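Local atomic coordinates of glucoamylase (Thermoanaerobacterium thermosaccharolyticum, PDB entry 1LF6), a protein that hydrolyses terminal alpha-1,4-linked glucose units from the non-reducing ends of starch-like chains, releasing beta-D-glucose, as a family 15 glucoamylase. Residues A[44-49]-A[304-309]; A[122-127]-A[131-136]; A[151-156]-A[188-193]; A[176-181]-A[259-264]; A[245-250]-A[263-268]. All blocks are in the same frame, centred on the assembly; numbering follows the deposited sequence.

Contact 1 (A[44-49]-A[304-309]); sequences NNYVSK and ILKASE
The phenol ring of Y46 meets the carboxylate of E309 edge-on: E309 CD lies in the plane of the ring, and the two flat groups are turned 61° against each other. K314 makes a cation-pi contact with the same ring. Y46 OH donates to E309 OE1 at 2.7 Å, coming from the syn side of the carboxylate, 28° out of its plane. With CG trans to its own backbone N (chi1 173°) and the chain extended beyond, E309 reaches out from the turn that ends helix 296-306. The other carboxylate oxygen, OE2, is taken by R363 and by the backbone N of G315. Beside the Y46-E309 bond, K306 NZ gives a hydrogen to a water at 2.6 Å, which returns a weak bond to Y46 OH. A second water accepts from K306 NZ and gives a weak bond to N44 OD1, while N44 ND2 is held by the carbonyl of E279. A phenylalanine at Y46 would probably leave E309 OE1 without its phenolic donor and the water between K306 and Y46 without its weak link to the 44-49 loop. This loop of the beta domain thus meets the catalytic-domain side mostly through polar groups, and R363 probably keeps E309 ionised and a good acceptor.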
# COMPACT_ATOMS: atom_id res chain seq x y z
N ASN A 44 10.01 -11.05 8.49
CA ASN A 44 10.54 -11.40 7.18
C ASN A 44 10.64 -12.92 6.99
O ASN A 44 11.71 -13.47 6.76
CB ASN A 44 11.90 -10.72 6.97
CG ASN A 44 12.59 -11.14 5.68
OD1 ASN A 44 11.95 -11.36 4.66
ND2 ASN A 44 13.91 -11.23 5.73
N ASN A 45 9.50 -13.59 7.13
CA ASN A 45 9.40 -15.03 6.94
C ASN A 45 7.94 -15.37 6.68
O ASN A 45 7.06 -14.54 6.89
CB ASN A 45 9.93 -15.81 8.17
CG ASN A 45 9.12 -15.57 9.44
OD1 ASN A 45 9.60 -14.96 10.39
ND2 ASN A 45 7.89 -16.07 9.47
N TYR A 46 7.68 -16.59 6.23
CA TYR A 46 6.31 -17.01 5.92
C TYR A 46 5.55 -17.64 7.07
O TYR A 46 4.33 -17.85 6.98
CB TYR A 46 6.32 -17.95 4.71
CG TYR A 46 6.80 -17.28 3.44
CD1 TYR A 46 8.09 -17.51 2.95
CD2 TYR A 46 5.98 -16.39 2.75
CE1 TYR A 46 8.54 -16.85 1.80
CE2 TYR A 46 6.43 -15.73 1.61
CZ TYR A 46 7.70 -15.96 1.14
OH TYR A 46 8.13 -15.31 0.01
N VAL A 47 6.25 -17.93 8.16
CA VAL A 47 5.63 -18.54 9.33
C VAL A 47 4.73 -17.56 10.08
O VAL A 47 3.56 -17.85 10.32
CB VAL A 47 6.71 -19.07 10.31
CG1 VAL A 47 6.04 -19.80 11.47
CG2 VAL A 47 7.68 -19.99 9.58
N SER A 48 5.28 -16.41 10.45
CA SER A 48 4.53 -15.39 11.18
C SER A 48 3.61 -14.64 10.22
O SER A 48 4.03 -13.68 9.57
CB SER A 48 5.48 -14.41 11.86
OG SER A 48 4.77 -13.44 12.61
N LYS A 49 2.35 -15.08 10.15
CA LYS A 49 1.38 -14.47 9.26
C LYS A 49 0.59 -13.32 9.90
O LYS A 49 -0.63 -13.37 10.01
CB LYS A 49 0.41 -15.54 8.74
CG LYS A 49 1.10 -16.71 8.03
CD LYS A 49 0.09 -17.53 7.25
CE LYS A 49 0.64 -18.89 6.85
NZ LYS A 49 2.02 -18.86 6.31
N ILE A 304 9.40 -2.56 2.56
CA ILE A 304 7.96 -2.34 2.44
C ILE A 304 7.41 -3.22 1.32
O ILE A 304 6.38 -3.87 1.49
CB ILE A 304 7.63 -0.85 2.14
CG1 ILE A 304 7.90 -0.00 3.38
CG2 ILE A 304 6.18 -0.71 1.69
CD1 ILE A 304 7.67 1.48 3.17
N LEU A 305 8.11 -3.27 0.19
CA LEU A 305 7.66 -4.10 -0.93
C LEU A 305 7.71 -5.56 -0.50
O LEU A 305 6.75 -6.32 -0.68
CB LEU A 305 8.56 -3.89 -2.16
CG LEU A 305 8.54 -2.48 -2.76
CD1 LEU A 305 9.43 -2.44 -3.99
CD2 LEU A 305 7.11 -2.07 -3.11
N LYS A 306 8.83 -5.95 0.09
CA LYS A 306 9.02 -7.31 0.56
C LYS A 306 7.90 -7.70 1.52
O LYS A 306 7.42 -8.83 1.49
CB LYS A 306 10.37 -7.42 1.27
CG LYS A 306 11.23 -8.56 0.80
CD LYS A 306 10.60 -9.88 1.15
CE LYS A 306 11.38 -11.05 0.55
NZ LYS A 306 10.74 -12.31 0.99
N ALA A 307 7.50 -6.76 2.36
CA ALA A 307 6.44 -6.99 3.34
C ALA A 307 5.03 -6.90 2.76
O ALA A 307 4.05 -7.05 3.50
CB ALA A 307 6.59 -5.99 4.49
N SER A 308 4.91 -6.66 1.46
CA SER A 308 3.59 -6.53 0.83
C SER A 308 3.12 -7.79 0.10
O SER A 308 2.13 -7.76 -0.65
CB SER A 308 3.59 -5.35 -0.14
OG SER A 308 3.79 -4.13 0.56
N GLU A 309 3.82 -8.89 0.32
CA GLU A 309 3.46 -10.16 -0.31
C GLU A 309 2.61 -10.98 0.66
O GLU A 309 2.84 -10.96 1.86
CB GLU A 309 4.73 -10.96 -0.65
CG GLU A 309 4.48 -12.38 -1.16
CD GLU A 309 5.76 -13.18 -1.37
OE1 GLU A 309 6.63 -13.14 -0.48
OE2 GLU A 309 5.88 -13.85 -2.41
O HOH W 1 13.35 -13.43 2.31
O HOH W 2 11.39 -14.70 0.11

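Contact 2 (A[122-127]-A[131-136]); sequences KDIFTD and NSLIMK
F125 and I134 form a hydrogen-bonded antiparallel pair: I134 N reaches F125 O at 2.8 Å, and F125 N reaches I134 O at a longer 3.2 Å. D123 and K136 are joined by a second such pair of backbone bonds, and D127 N adds a single one to S132 O. On the side of F125, I134 CB stands 4.3 Å above the ring, offset toward the rim, and I134 CD1 touches F125 CE1 at 3.6 Å. The ring gets there because CG sits between the backbone N and the carbonyl carbon (chi1 62°). The other side carries I124, T126, L133 and M135, from the non-hydrogen-bonded pairs. I124 and M135 lie side by side, CG1 to CG at 4.0 Å, and L133 CD1 fits against both T126 CG2 (3.7 Å) and I124 CG2. M135 SD rests on the aliphatic part of K122, whose NZ runs on to a salt bridge with E89. This is the beta hairpin of strands 118-126 and 132-141, its strands flanked in the sheet by 107-113 and 243-251. Helix 269-284 covers the F125 and I134 side through L272 and K273, while F52 and I59 of the facing sheet pack on I124 and L133.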
# COMPACT_ATOMS: atom_id res chain seq x y z
N LYS A 122 6.75 3.82 22.51
CA LYS A 122 6.42 2.46 22.10
C LYS A 122 7.48 1.78 21.23
O LYS A 122 8.22 2.44 20.51
CB LYS A 122 5.09 2.45 21.35
CG LYS A 122 3.94 3.16 22.06
CD LYS A 122 2.72 3.27 21.15
CE LYS A 122 1.55 3.93 21.85
NZ LYS A 122 0.36 4.06 20.95
N ASP A 123 7.51 0.46 21.31
CA ASP A 123 8.42 -0.37 20.53
C ASP A 123 7.47 -1.39 19.93
O ASP A 123 6.87 -2.18 20.66
CB ASP A 123 9.43 -1.07 21.44
CG ASP A 123 10.60 -0.17 21.81
OD1 ASP A 123 10.40 1.06 21.84
OD2 ASP A 123 11.71 -0.70 22.07
N ILE A 124 7.34 -1.38 18.60
CA ILE A 124 6.42 -2.28 17.93
C ILE A 124 7.05 -3.15 16.85
O ILE A 124 7.82 -2.67 16.01
CB ILE A 124 5.26 -1.47 17.30
CG1 ILE A 124 4.59 -0.63 18.40
CG2 ILE A 124 4.25 -2.41 16.64
CD1 ILE A 124 3.61 0.40 17.87
N PHE A 125 6.69 -4.43 16.87
CA PHE A 125 7.18 -5.41 15.90
C PHE A 125 6.43 -6.71 16.15
O PHE A 125 5.55 -6.77 17.00
CB PHE A 125 8.69 -5.63 16.07
CG PHE A 125 9.08 -6.16 17.42
CD1 PHE A 125 9.21 -7.53 17.63
CD2 PHE A 125 9.30 -5.30 18.49
CE1 PHE A 125 9.56 -8.03 18.89
CE2 PHE A 125 9.65 -5.78 19.74
CZ PHE A 125 9.77 -7.15 19.94
N THR A 126 6.76 -7.76 15.40
CA THR A 126 6.07 -9.03 15.58
C THR A 126 7.00 -10.16 16.00
O THR A 126 8.22 -10.02 15.96
CB THR A 126 5.34 -9.45 14.29
OG1 THR A 126 6.29 -9.54 13.21
CG2 THR A 126 4.26 -8.43 13.93
N ASP A 127 6.39 -11.27 16.42
CA ASP A 127 7.12 -12.45 16.85
C ASP A 127 7.46 -13.25 15.60
O ASP A 127 6.57 -13.75 14.91
CB ASP A 127 6.24 -13.27 17.80
CG ASP A 127 6.97 -14.45 18.43
OD1 ASP A 127 6.54 -14.89 19.52
OD2 ASP A 127 7.95 -14.94 17.85
N ASN A 131 2.25 -16.11 15.40
CA ASN A 131 1.33 -15.03 15.05
C ASN A 131 0.95 -14.09 16.19
O ASN A 131 -0.17 -14.14 16.70
CB ASN A 131 0.07 -15.62 14.42
CG ASN A 131 0.37 -16.51 13.23
OD1 ASN A 131 1.15 -16.14 12.36
ND2 ASN A 131 -0.24 -17.69 13.19
N SER A 132 1.87 -13.21 16.57
CA SER A 132 1.59 -12.25 17.63
C SER A 132 2.26 -10.90 17.38
O SER A 132 3.39 -10.83 16.91
CB SER A 132 2.05 -12.80 18.99
OG SER A 132 3.45 -12.73 19.12
N LEU A 133 1.53 -9.84 17.70
CA LEU A 133 2.03 -8.48 17.55
C LEU A 133 2.46 -8.02 18.94
O LEU A 133 1.74 -8.22 19.92
CB LEU A 133 0.93 -7.55 17.03
CG LEU A 133 1.33 -6.08 16.90
CD1 LEU A 133 2.43 -5.93 15.86
CD2 LEU A 133 0.10 -5.25 16.51
N ILE A 134 3.64 -7.40 19.01
CA ILE A 134 4.17 -6.95 20.28
C ILE A 134 4.34 -5.45 20.36
O ILE A 134 4.76 -4.81 19.40
CB ILE A 134 5.55 -7.60 20.54
CG1 ILE A 134 5.42 -9.12 20.47
CG2 ILE A 134 6.09 -7.16 21.89
CD1 ILE A 134 6.74 -9.84 20.31
N MET A 135 4.00 -4.88 21.51
CA MET A 135 4.15 -3.45 21.73
C MET A 135 4.63 -3.20 23.15
O MET A 135 3.89 -3.38 24.11
CB MET A 135 2.84 -2.69 21.53
CG MET A 135 2.96 -1.22 21.95
SD MET A 135 1.43 -0.26 21.91
CE MET A 135 0.46 -1.12 23.17
N LYS A 136 5.89 -2.79 23.28
CA LYS A 136 6.41 -2.46 24.59
C LYS A 136 6.11 -0.98 24.74
O LYS A 136 6.30 -0.20 23.80
CB LYS A 136 7.92 -2.70 24.66
CG LYS A 136 8.52 -2.43 26.03
CD LYS A 136 9.93 -3.01 26.14
CE LYS A 136 10.44 -2.97 27.57
NZ LYS A 136 11.79 -3.60 27.69

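Contact 3 (A[151-156]-A[188-193]); sequences LYLAYD and TALSSN
Y155 and L190 meet in the core of the beta sandwich, where strand 150-157 of one antiparallel sheet faces strand 186-192 of the other. The short strand segments run nearly antiparallel, at 170°, with axes 10.2 Å apart, a separation bridged by side chains with no backbone bond between them. L190 CD1 comes within 3.7 Å of Y155 CB and then lies obliquely against the root of the ring; the two side chains slide past each other in opposite directions. L153 adds a looser apolar touch through CD2 to the same L190 CD1, at 4.4 Å. W196 from a loop packs on both leucines. With CG opposite its backbone N (chi1 166°), Y155 sends its ring across the interior toward T188, and its OH joins T188 OG1 in a hydrogen bond of 3.0 Å in which either hydroxyl could be the donor. T188 OG1 sits at the edge of the ring, near its plane. Strand 176-183 lies beside 186-192 in its sheet, and 230-236 beside 150-157 in the other. The one hydrogen bond gives each buried hydroxyl a polar partner inside an otherwise apolar layer, and it probably limits how far the ring of Y155 can swing.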
# COMPACT_ATOMS: atom_id res chain seq x y z
N LEU A 151 -3.82 5.28 33.05
CA LEU A 151 -3.56 4.90 31.68
C LEU A 151 -4.47 3.76 31.25
O LEU A 151 -4.53 2.72 31.91
CB LEU A 151 -2.10 4.48 31.52
CG LEU A 151 -1.65 4.09 30.11
CD1 LEU A 151 -1.68 5.30 29.20
CD2 LEU A 151 -0.24 3.51 30.18
N TYR A 152 -5.18 3.95 30.14
CA TYR A 152 -6.08 2.93 29.64
C TYR A 152 -5.76 2.55 28.20
O TYR A 152 -5.34 3.39 27.40
CB TYR A 152 -7.54 3.41 29.73
CG TYR A 152 -7.92 3.95 31.10
CD1 TYR A 152 -7.66 5.28 31.44
CD2 TYR A 152 -8.52 3.13 32.05
CE1 TYR A 152 -7.99 5.78 32.69
CE2 TYR A 152 -8.86 3.62 33.31
CZ TYR A 152 -8.58 4.95 33.63
OH TYR A 152 -8.90 5.44 34.88
N LEU A 153 -5.95 1.28 27.88
CA LEU A 153 -5.69 0.75 26.55
C LEU A 153 -7.02 0.40 25.90
O LEU A 153 -7.84 -0.31 26.49
CB LEU A 153 -4.82 -0.51 26.65
CG LEU A 153 -4.38 -1.16 25.34
CD1 LEU A 153 -3.50 -0.20 24.56
CD2 LEU A 153 -3.62 -2.45 25.63
N ALA A 154 -7.24 0.91 24.69
CA ALA A 154 -8.48 0.64 23.96
C ALA A 154 -8.19 -0.13 22.68
O ALA A 154 -7.57 0.39 21.75
CB ALA A 154 -9.19 1.95 23.63
N TYR A 155 -8.63 -1.39 22.66
CA TYR A 155 -8.43 -2.27 21.52
C TYR A 155 -9.73 -2.38 20.73
O TYR A 155 -10.76 -2.77 21.28
CB TYR A 155 -8.00 -3.66 22.01
CG TYR A 155 -8.07 -4.75 20.98
CD1 TYR A 155 -7.42 -4.63 19.75
CD2 TYR A 155 -8.79 -5.92 21.23
CE1 TYR A 155 -7.47 -5.65 18.80
CE2 TYR A 155 -8.85 -6.95 20.28
CZ TYR A 155 -8.19 -6.80 19.07
OH TYR A 155 -8.24 -7.81 18.14
N ASP A 156 -9.69 -2.04 19.44
CA ASP A 156 -10.88 -2.11 18.60
C ASP A 156 -10.78 -3.21 17.54
O ASP A 156 -10.19 -3.01 16.49
CB ASP A 156 -11.14 -0.77 17.92
CG ASP A 156 -12.44 -0.76 17.15
OD1 ASP A 156 -12.76 0.28 16.56
OD2 ASP A 156 -13.15 -1.79 17.14
N THR A 188 -8.68 -13.49 18.38
CA THR A 188 -7.59 -12.64 18.82
C THR A 188 -7.55 -12.68 20.35
O THR A 188 -8.58 -12.79 21.01
CB THR A 188 -7.76 -11.17 18.38
OG1 THR A 188 -8.84 -10.56 19.10
CG2 THR A 188 -8.05 -11.10 16.88
N ALA A 189 -6.34 -12.58 20.89
CA ALA A 189 -6.14 -12.60 22.33
C ALA A 189 -5.23 -11.45 22.72
O ALA A 189 -4.10 -11.36 22.25
CB ALA A 189 -5.52 -13.93 22.75
N LEU A 190 -5.73 -10.56 23.57
CA LEU A 190 -4.97 -9.41 24.03
C LEU A 190 -4.46 -9.71 25.44
O LEU A 190 -5.26 -10.05 26.32
CB LEU A 190 -5.85 -8.17 24.06
CG LEU A 190 -5.20 -6.79 23.98
CD1 LEU A 190 -6.20 -5.75 24.45
CD2 LEU A 190 -3.97 -6.73 24.84
N SER A 191 -3.16 -9.59 25.66
CA SER A 191 -2.58 -9.87 26.97
C SER A 191 -1.57 -8.82 27.41
O SER A 191 -1.11 -8.00 26.61
CB SER A 191 -1.91 -11.25 26.97
OG SER A 191 -0.83 -11.29 26.06
N SER A 192 -1.22 -8.86 28.70
CA SER A 192 -0.26 -7.93 29.28
C SER A 192 0.73 -8.72 30.13
O SER A 192 0.33 -9.64 30.85
CB SER A 192 -0.99 -6.91 30.16
OG SER A 192 -0.09 -5.98 30.72
N ASN A 193 2.01 -8.38 30.05
CA ASN A 193 3.02 -9.08 30.82
C ASN A 193 2.82 -8.83 32.31
O ASN A 193 3.24 -9.63 33.15
CB ASN A 193 4.43 -8.65 30.38
CG ASN A 193 4.77 -7.23 30.80
OD1 ASN A 193 3.97 -6.31 30.61
ND2 ASN A 193 5.96 -7.04 31.35

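Contact 4 (A[176-181]-A[259-264]); sequences NEMLMA and KTALET
M178 lowers its methyl onto L262 and A261 with CG beside its own backbone N (chi1 -62°) and the rest of the chain fully extended, so that CE is the part that reaches the helix. This is a helix lying on a beta sheet: helix 254-266 covers the face of the ten-strand sheet that looks away from the other sheet of the sandwich. Strand 176-183 runs beneath it, the short segments making an angle of 127° with axes 10.7 Å apart. L262 also holds CG beside the backbone N, which turns CD2 toward the strand, 3.5 Å from M178 CE. The two side chains cross at a slant. Two residues before M178, N176 and L262 slide past each other in opposite directions, and the leucine CD2 rests against the amide end, 3.8 Å from N176 ND2. No hydrogen bond joins the segments; the joint is made by methyl groups, with the amide group of N176 as its polar border. A173 of the neighbouring strand 166-173 packs on both M178 and L262, and S191 of strand 186-192 lies beside M178 and A261. On the helix side, A261 CB sits 3.8 Å from M178 CE and 4.1 Å from M178 SD.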
# COMPACT_ATOMS: atom_id res chain seq x y z
N ASN A 176 -3.51 -15.97 33.35
CA ASN A 176 -3.27 -14.78 32.56
C ASN A 176 -4.60 -14.27 31.99
O ASN A 176 -5.26 -14.97 31.22
CB ASN A 176 -2.30 -15.09 31.42
CG ASN A 176 -0.95 -14.42 31.59
OD1 ASN A 176 -0.83 -13.20 31.42
ND2 ASN A 176 0.06 -15.20 31.95
N GLU A 177 -5.00 -13.07 32.40
CA GLU A 177 -6.24 -12.49 31.92
C GLU A 177 -6.08 -11.93 30.52
O GLU A 177 -5.33 -10.98 30.31
CB GLU A 177 -6.72 -11.38 32.86
CG GLU A 177 -7.38 -11.89 34.13
CD GLU A 177 -7.98 -10.76 34.95
OE1 GLU A 177 -8.78 -11.07 35.85
OE2 GLU A 177 -7.64 -9.58 34.70
N MET A 178 -6.78 -12.53 29.56
CA MET A 178 -6.70 -12.10 28.17
C MET A 178 -8.07 -11.68 27.63
O MET A 178 -9.07 -12.38 27.84
CB MET A 178 -6.14 -13.23 27.30
CG MET A 178 -4.73 -13.67 27.65
SD MET A 178 -4.19 -15.07 26.64
CE MET A 178 -2.58 -15.42 27.37
N LEU A 179 -8.11 -10.55 26.94
CA LEU A 179 -9.34 -10.06 26.33
C LEU A 179 -9.42 -10.76 24.98
O LEU A 179 -8.51 -10.63 24.15
CB LEU A 179 -9.30 -8.54 26.15
CG LEU A 179 -9.61 -7.68 27.38
CD1 LEU A 179 -8.72 -8.09 28.54
CD2 LEU A 179 -9.41 -6.21 27.04
N MET A 180 -10.49 -11.51 24.76
CA MET A 180 -10.67 -12.25 23.52
C MET A 180 -11.68 -11.61 22.57
O MET A 180 -12.59 -10.91 23.00
CB MET A 180 -11.12 -13.68 23.83
CG MET A 180 -10.32 -14.37 24.92
SD MET A 180 -8.58 -14.58 24.49
CE MET A 180 -8.73 -15.82 23.20
N ALA A 181 -11.50 -11.88 21.28
CA ALA A 181 -12.40 -11.38 20.25
C ALA A 181 -12.47 -12.43 19.16
O ALA A 181 -11.47 -13.09 18.87
CB ALA A 181 -11.88 -10.06 19.69
N LYS A 259 -2.66 -19.74 23.66
CA LYS A 259 -1.39 -20.44 23.72
C LYS A 259 -0.28 -19.64 23.03
O LYS A 259 0.84 -19.57 23.52
CB LYS A 259 -1.51 -21.80 23.04
CG LYS A 259 -0.23 -22.61 23.04
CD LYS A 259 -0.43 -23.96 22.38
CE LYS A 259 0.83 -24.82 22.48
NZ LYS A 259 1.21 -25.06 23.90
N THR A 260 -0.61 -19.03 21.90
CA THR A 260 0.35 -18.23 21.15
C THR A 260 0.78 -17.01 21.95
O THR A 260 1.96 -16.65 21.97
CB THR A 260 -0.25 -17.77 19.80
OG1 THR A 260 -0.65 -18.92 19.04
CG2 THR A 260 0.77 -16.97 19.00
N ALA A 261 -0.17 -16.37 22.62
CA ALA A 261 0.13 -15.20 23.43
C ALA A 261 1.05 -15.59 24.58
O ALA A 261 1.98 -14.87 24.93
CB ALA A 261 -1.16 -14.59 23.98
N LEU A 262 0.79 -16.76 25.17
CA LEU A 262 1.60 -17.24 26.28
C LEU A 262 3.03 -17.55 25.82
O LEU A 262 3.99 -17.29 26.54
CB LEU A 262 0.98 -18.50 26.89
CG LEU A 262 -0.34 -18.31 27.66
CD1 LEU A 262 -0.87 -19.66 28.12
CD2 LEU A 262 -0.10 -17.40 28.86
N GLU A 263 3.17 -18.10 24.62
CA GLU A 263 4.50 -18.40 24.11
C GLU A 263 5.29 -17.12 23.87
O GLU A 263 6.46 -17.02 24.23
CB GLU A 263 4.39 -19.22 22.83
CG GLU A 263 3.92 -20.65 23.06
CD GLU A 263 3.70 -21.41 21.77
OE1 GLU A 263 3.49 -22.64 21.83
OE2 GLU A 263 3.72 -20.77 20.70
N THR A 264 4.64 -16.13 23.26
CA THR A 264 5.31 -14.87 22.99
C THR A 264 5.72 -14.19 24.29
O THR A 264 6.86 -13.74 24.43
CB THR A 264 4.40 -13.92 22.17
OG1 THR A 264 4.17 -14.47 20.87
CG2 THR A 264 5.04 -12.54 22.04

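Contact 5 (A[245-250]-A[263-268]); sequences EIVLSF and ETLGED
T264 OG1, on the helix residue that packs against V247, is gripped by S132 OG and D127 OD1, with a further weak bond to the carbonyl of T260 one turn earlier. With OG1 beside the backbone N (chi1 -66°), the threonine turns its hydroxyl toward the hairpin of strands 118-126 and 132-141 and leaves CG2 for the apolar side. That methyl meets V247 CG1 at 3.8 Å, the two side chains crossing at a slant. From the middle of strand 243-251, V247 brings both its methyls to the helix: CG1, trans to the backbone N (chi1 179°), goes to T264, while CG2 presses on L265 CD2. This last pair is only 3.4 Å apart, tighter than usual for two methyl carbons, and there the valine and leucine slide past each other in opposite directions. L265 is also flanked by S191 and N193 of the adjoining strand end. A glycine at V247 would probably open a gap under T264 and L265, leaving the leucine CD2 without the valine methyl it rests on and freer to turn. Close by, R130 forms salt bridges with E263 and E267 at this end of the helix. Segments 245-250 and 263-268 thus meet through apolar side-chain carbons, with no hydrogen bond between them, while the hydroxyl of T264 ties the same helix to the 118-126 and 132-141 hairpin and probably fixes the threonine's rotation.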
# COMPACT_ATOMS: atom_id res chain seq x y z
N GLU A 245 4.62 -4.70 28.56
CA GLU A 245 4.54 -5.31 27.24
C GLU A 245 3.12 -5.76 26.90
O GLU A 245 2.52 -6.55 27.64
CB GLU A 245 5.48 -6.51 27.16
CG GLU A 245 6.92 -6.21 27.54
CD GLU A 245 7.81 -7.45 27.51
OE1 GLU A 245 9.00 -7.32 27.83
OE2 GLU A 245 7.31 -8.54 27.16
N ILE A 246 2.59 -5.27 25.78
CA ILE A 246 1.26 -5.65 25.34
C ILE A 246 1.41 -6.62 24.18
O ILE A 246 2.15 -6.35 23.23
CB ILE A 246 0.43 -4.41 24.90
CG1 ILE A 246 0.19 -3.49 26.10
CG2 ILE A 246 -0.91 -4.85 24.30
CD1 ILE A 246 -0.56 -4.15 27.25
N VAL A 247 0.72 -7.75 24.25
CA VAL A 247 0.80 -8.75 23.20
C VAL A 247 -0.57 -9.11 22.63
O VAL A 247 -1.51 -9.38 23.37
CB VAL A 247 1.48 -10.05 23.70
CG1 VAL A 247 1.54 -11.09 22.59
CG2 VAL A 247 2.88 -9.74 24.21
N LEU A 248 -0.66 -9.10 21.30
CA LEU A 248 -1.90 -9.46 20.61
C LEU A 248 -1.61 -10.66 19.72
O LEU A 248 -0.80 -10.58 18.79
CB LEU A 248 -2.39 -8.29 19.75
CG LEU A 248 -3.62 -8.58 18.88
CD1 LEU A 248 -4.84 -8.83 19.76
CD2 LEU A 248 -3.87 -7.39 17.95
N SER A 249 -2.25 -11.78 20.03
CA SER A 249 -2.05 -13.00 19.27
C SER A 249 -3.29 -13.40 18.49
O SER A 249 -4.40 -12.96 18.80
CB SER A 249 -1.61 -14.12 20.21
OG SER A 249 -0.41 -13.77 20.87
N PHE A 250 -3.09 -14.24 17.48
CA PHE A 250 -4.17 -14.70 16.62
C PHE A 250 -4.20 -16.22 16.54
O PHE A 250 -3.18 -16.88 16.73
CB PHE A 250 -3.99 -14.13 15.21
CG PHE A 250 -4.01 -12.62 15.16
CD1 PHE A 250 -5.16 -11.94 14.79
CD2 PHE A 250 -2.87 -11.89 15.50
CE1 PHE A 250 -5.18 -10.55 14.76
CE2 PHE A 250 -2.89 -10.50 15.48
CZ PHE A 250 -4.05 -9.83 15.11
N GLU A 263 3.17 -18.10 24.62
CA GLU A 263 4.50 -18.40 24.11
C GLU A 263 5.29 -17.12 23.87
O GLU A 263 6.46 -17.02 24.23
CB GLU A 263 4.39 -19.22 22.83
CG GLU A 263 3.92 -20.65 23.06
CD GLU A 263 3.70 -21.41 21.77
OE1 GLU A 263 3.49 -22.64 21.83
OE2 GLU A 263 3.72 -20.77 20.70
N THR A 264 4.64 -16.13 23.26
CA THR A 264 5.31 -14.87 22.99
C THR A 264 5.72 -14.19 24.29
O THR A 264 6.86 -13.74 24.43
CB THR A 264 4.40 -13.92 22.17
OG1 THR A 264 4.17 -14.47 20.87
CG2 THR A 264 5.04 -12.54 22.04
N LEU A 265 4.81 -14.14 25.25
CA LEU A 265 5.09 -13.53 26.55
C LEU A 265 6.22 -14.25 27.28
O LEU A 265 7.02 -13.63 27.98
CB LEU A 265 3.83 -13.53 27.42
CG LEU A 265 2.72 -12.53 27.05
CD1 LEU A 265 1.45 -12.86 27.82
CD2 LEU A 265 3.19 -11.12 27.35
N GLY A 266 6.28 -15.57 27.12
CA GLY A 266 7.31 -16.34 27.78
C GLY A 266 8.69 -16.13 27.19
O GLY A 266 9.70 -16.48 27.80
N GLU A 267 8.75 -15.55 25.99
CA GLU A 267 10.03 -15.31 25.34
C GLU A 267 10.69 -14.04 25.87
O GLU A 267 10.01 -13.16 26.39
CB GLU A 267 9.84 -15.20 23.83
CG GLU A 267 11.11 -15.48 23.04
CD GLU A 267 10.97 -16.67 22.11
OE1 GLU A 267 12.00 -17.13 21.56
OE2 GLU A 267 9.84 -17.15 21.93
N ASP A 268 12.01 -13.96 25.76
CA ASP A 268 12.74 -12.79 26.23
C ASP A 268 12.57 -11.64 25.24
O ASP A 268 12.89 -11.78 24.06
CB ASP A 268 14.23 -13.11 26.40
CG ASP A 268 15.07 -11.87 26.63
OD1 ASP A 268 15.57 -11.30 25.63
OD2 ASP A 268 15.21 -11.45 27.79

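Contacts 2, 3 and 5 are buried, whereas contacts 1 and 4 are only partly so. Contacts 2, 4 and 5 all reach the ten-strand sheet, and contact 3 ties that sheet to the seven-strand one through their inner faces. Contacts 4 and 5 use the same helix, 254-266, on two different strands and rely on methyl groups. Contact 2 combines backbone bonding with apolar packing on both sides of the sheet, contact 3 an apolar layer with one hydroxyl pair. Contact 1 stands apart, charged and hydrated, between the beta domain and the helical domain. It still touches contact 2: N131 OD1 takes a probable hydrogen bond from K49 N, and D127 O another from S48 OG.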